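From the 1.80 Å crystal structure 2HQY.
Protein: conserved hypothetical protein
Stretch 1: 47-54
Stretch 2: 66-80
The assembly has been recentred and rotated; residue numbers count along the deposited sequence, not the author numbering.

Stretch 1, residues 47-54: VIDDFLVF
Stretch 2 (66-80) MPVGNGDLKAVLRKL

The contact is a short antiparallel backbone pairing at Leu 52 and Val 68, extended by a helix whose apolar side chains pack against a β-hairpin turn and strand, with 718 Å² buried in total. Stretch 1 enters as a strand at Val 47 and Ile 48, reverses through a type I' turn from Ile 48 to Phe 51, and leaves as strand 51-54. Positive phi at Asp 49 (59/38) and Asp 50 (65/14) defines the turn, which is closed by Ile 48 N to Phe 51 O and Phe 51 N to Ile 48 O, both 3.0 Å.

The paired residues have CA atoms 5.0 Å apart, Leu 52 CA to Val 68 CA. Leu 52 N donates to Val 68 O at 2.8 Å (172°), and Val 68 N donates to Leu 52 O at 3.0 Å (179°); both bonds are nearly linear. Their side chains, both chi1 t, share one sheet face, with Leu 52 CB 4.2 Å from Val 68 CB. Toward the turn, water bridges the backbones: water 2 donates to Asp 50 O (2.6 Å) and accepts from Asn 70 N (2.8 Å), while water 1 donates to Asp 49 O and accepts from Asp 72 N, both at 2.9 Å.

Gly 69 (140/-167) and Gly 71 (162/-152) adopt backbone angles that call for glycine. An ideal CB on Gly 69 would also lie 2.8 Å from Asp 50 O, a clash.

Phe 51 (chi1 -70°, chi2 -96°) has the largest covered area, 137 Å². Val 76 CG1 sits over one face of the Phe 51 ring, 4.0 Å from the ring centroid and 18° off its normal, a CH-pi contact. Asp 72 N approaches the ring edge, 3.6 Å from Phe 51 CE2, and Pro 67 CB lies 3.6 Å from Phe 51 CD1.

Helix 73-80 starts after Asp 72, the N-cap residue, whose OD1 accepts from Ala 75 N at 3.2 Å. Its axis runs 28° from that of strand 51-54, in broadly the same direction, with a closest approach of 10.7 Å. Val 76 (chi1 73°, p) points toward stretch 1: its CG2 reaches Ile 48 CD1 (p, t) at 3.5 Å and Val 53 CG1 (m) at 4.2 Å. One turn later Leu 80 (m, t) brings CD2 to 4.2 Å from Val 53 CB.

At the turn, Asp 49 (chi1 -73°, m) and Lys 79 point toward each other's stretch and form a salt bridge: Lys 79 NZ donates to Asp 49 OD1 at 2.9 Å.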

# COMPACT_ATOMS: atom_id res chain seq x y z
N VAL A 47 16.34 -0.77 -11.50
CA VAL A 47 17.75 -0.58 -11.84
C VAL A 47 17.80 -0.05 -13.30
O VAL A 47 17.27 -0.65 -14.25
CB VAL A 47 18.58 -1.86 -11.57
CG1 VAL A 47 20.08 -1.61 -11.86
CG2 VAL A 47 18.38 -2.32 -10.14
N ILE A 48 18.40 1.13 -13.47
CA ILE A 48 18.69 1.62 -14.80
C ILE A 48 20.09 2.22 -14.87
O ILE A 48 20.47 3.03 -14.01
CB ILE A 48 17.66 2.65 -15.29
CG1 ILE A 48 17.43 3.73 -14.23
CG2 ILE A 48 16.34 1.94 -15.68
CD1 ILE A 48 16.78 4.99 -14.77
N ASP A 49 20.84 1.84 -15.91
CA ASP A 49 22.17 2.42 -16.11
C ASP A 49 23.11 2.16 -14.91
O ASP A 49 23.87 3.07 -14.56
CB ASP A 49 22.05 3.95 -16.33
CG ASP A 49 21.46 4.34 -17.72
OD1 ASP A 49 21.14 3.45 -18.54
OD2 ASP A 49 21.34 5.56 -17.97
N ASP A 50 23.05 0.98 -14.28
CA ASP A 50 23.84 0.68 -13.05
C ASP A 50 23.49 1.52 -11.77
O ASP A 50 24.25 1.55 -10.78
CB ASP A 50 25.35 0.75 -13.32
CG ASP A 50 25.85 -0.38 -14.26
OD1 ASP A 50 25.47 -1.55 -14.05
OD2 ASP A 50 26.66 -0.09 -15.17
N PHE A 51 22.36 2.22 -11.80
CA PHE A 51 21.88 2.89 -10.59
C PHE A 51 20.58 2.26 -10.11
O PHE A 51 19.78 1.77 -10.92
CB PHE A 51 21.57 4.35 -10.87
CG PHE A 51 22.76 5.21 -11.12
CD1 PHE A 51 23.32 5.97 -10.09
CD2 PHE A 51 23.26 5.36 -12.42
CE1 PHE A 51 24.40 6.85 -10.33
CE2 PHE A 51 24.33 6.22 -12.69
CZ PHE A 51 24.90 6.97 -11.63
N LEU A 52 20.35 2.35 -8.81
CA LEU A 52 19.08 1.96 -8.20
C LEU A 52 18.27 3.24 -8.07
O LEU A 52 18.73 4.21 -7.44
CB LEU A 52 19.34 1.35 -6.82
CG LEU A 52 18.12 1.13 -5.93
CD1 LEU A 52 17.10 0.24 -6.61
CD2 LEU A 52 18.57 0.56 -4.58
N VAL A 53 17.07 3.26 -8.63
CA VAL A 53 16.20 4.45 -8.58
C VAL A 53 14.81 4.15 -8.01
O VAL A 53 14.30 3.07 -8.24
CB VAL A 53 16.12 5.10 -9.99
CG1 VAL A 53 17.51 5.63 -10.41
CG2 VAL A 53 15.64 4.08 -11.03
N PHE A 54 14.24 5.08 -7.25
CA PHE A 54 12.92 4.87 -6.60
C PHE A 54 11.99 5.97 -7.10
O PHE A 54 12.45 7.08 -7.43
CB PHE A 54 13.02 4.92 -5.08
CG PHE A 54 13.80 3.78 -4.48
CD1 PHE A 54 13.19 2.55 -4.25
CD2 PHE A 54 15.15 3.93 -4.18
CE1 PHE A 54 13.91 1.46 -3.69
CE2 PHE A 54 15.89 2.85 -3.61
CZ PHE A 54 15.27 1.61 -3.38
N MET A 66 17.31 10.50 -5.08
CA MET A 66 18.61 10.64 -5.71
C MET A 66 19.09 9.20 -6.05
O MET A 66 19.06 8.33 -5.18
CB MET A 66 19.60 11.35 -4.75
CG MET A 66 21.02 11.60 -5.31
SD MET A 66 21.19 12.81 -6.67
CE MET A 66 23.00 12.85 -6.85
N PRO A 67 19.46 8.95 -7.32
CA PRO A 67 19.95 7.63 -7.73
C PRO A 67 21.09 7.12 -6.86
O PRO A 67 22.00 7.88 -6.51
CB PRO A 67 20.42 7.85 -9.16
CG PRO A 67 19.51 8.99 -9.66
CD PRO A 67 19.43 9.89 -8.47
N VAL A 68 21.03 5.83 -6.53
CA VAL A 68 22.05 5.19 -5.73
C VAL A 68 22.94 4.36 -6.65
O VAL A 68 22.46 3.47 -7.35
CB VAL A 68 21.43 4.28 -4.63
CG1 VAL A 68 22.52 3.63 -3.79
CG2 VAL A 68 20.50 5.09 -3.72
N GLY A 69 24.23 4.64 -6.61
CA GLY A 69 25.20 3.85 -7.39
C GLY A 69 26.26 4.73 -8.02
O GLY A 69 26.41 5.90 -7.67
N ASN A 70 27.00 4.14 -8.94
CA ASN A 70 28.08 4.85 -9.60
C ASN A 70 27.88 4.69 -11.09
O ASN A 70 27.55 3.62 -11.58
CB ASN A 70 29.42 4.29 -9.14
CG ASN A 70 29.65 4.49 -7.65
OD1 ASN A 70 30.12 5.55 -7.22
ND2 ASN A 70 29.30 3.49 -6.85
N GLY A 71 28.03 5.77 -11.82
CA GLY A 71 27.94 5.64 -13.25
C GLY A 71 27.71 6.99 -13.82
O GLY A 71 28.14 8.00 -13.26
N ASP A 72 27.04 7.00 -14.97
CA ASP A 72 26.79 8.24 -15.66
C ASP A 72 25.52 8.86 -15.07
O ASP A 72 24.41 8.60 -15.51
CB ASP A 72 26.64 7.97 -17.15
CG ASP A 72 26.56 9.24 -17.96
OD1 ASP A 72 26.38 10.34 -17.38
OD2 ASP A 72 26.70 9.13 -19.21
N LEU A 73 25.73 9.70 -14.06
CA LEU A 73 24.61 10.34 -13.36
C LEU A 73 23.78 11.20 -14.31
O LEU A 73 22.56 11.20 -14.21
CB LEU A 73 25.12 11.19 -12.18
CG LEU A 73 24.06 11.88 -11.30
CD1 LEU A 73 23.12 10.86 -10.64
CD2 LEU A 73 24.75 12.75 -10.23
N LYS A 74 24.43 11.91 -15.23
CA LYS A 74 23.67 12.76 -16.15
C LYS A 74 22.75 11.94 -17.06
O LYS A 74 21.61 12.36 -17.32
CB LYS A 74 24.59 13.66 -16.98
CG LYS A 74 23.84 14.83 -17.57
N ALA A 75 23.23 10.79 -17.51
CA ALA A 75 22.42 9.91 -18.36
C ALA A 75 21.21 9.40 -17.60
O ALA A 75 20.11 9.32 -18.15
CB ALA A 75 23.23 8.75 -18.88
N VAL A 76 21.40 9.05 -16.33
CA VAL A 76 20.29 8.45 -15.59
C VAL A 76 19.23 9.50 -15.23
O VAL A 76 18.01 9.23 -15.33
CB VAL A 76 20.79 7.62 -14.37
CG1 VAL A 76 21.28 8.52 -13.25
CG2 VAL A 76 19.70 6.68 -13.88
N LEU A 77 19.70 10.70 -14.87
CA LEU A 77 18.80 11.83 -14.64
C LEU A 77 17.98 12.19 -15.86
O LEU A 77 16.80 12.48 -15.73
CB LEU A 77 19.56 13.05 -14.13
CG LEU A 77 20.14 12.89 -12.72
CD1 LEU A 77 20.73 14.22 -12.28
CD2 LEU A 77 19.12 12.35 -11.70
N ARG A 78 18.59 12.17 -17.04
CA ARG A 78 17.85 12.35 -18.29
C ARG A 78 16.70 11.34 -18.42
O ARG A 78 15.59 11.72 -18.80
CB ARG A 78 18.81 12.26 -19.50
CG ARG A 78 18.14 12.43 -20.86
CD ARG A 78 19.17 12.70 -21.98
N LYS A 79 16.96 10.07 -18.13
CA LYS A 79 15.93 9.05 -18.18
C LYS A 79 14.79 9.31 -17.17
O LYS A 79 13.60 9.10 -17.48
CB LYS A 79 16.54 7.66 -18.00
CG LYS A 79 16.71 6.92 -19.33
CD LYS A 79 17.46 5.60 -19.16
CE LYS A 79 18.82 5.66 -19.86
NZ LYS A 79 19.19 4.34 -20.44
N LEU A 80 15.15 9.76 -15.97
CA LEU A 80 14.15 10.07 -14.92
C LEU A 80 13.31 11.30 -15.29
O LEU A 80 12.10 11.32 -15.07
CB LEU A 80 14.81 10.26 -13.55
CG LEU A 80 15.53 9.05 -12.95
CD1 LEU A 80 16.29 9.45 -11.71
CD2 LEU A 80 14.52 7.91 -12.63
O HOH W 1 26.00 4.47 -16.01
O HOH W 2 26.52 1.42 -9.59
O HOH W 3 17.50 6.06 -5.68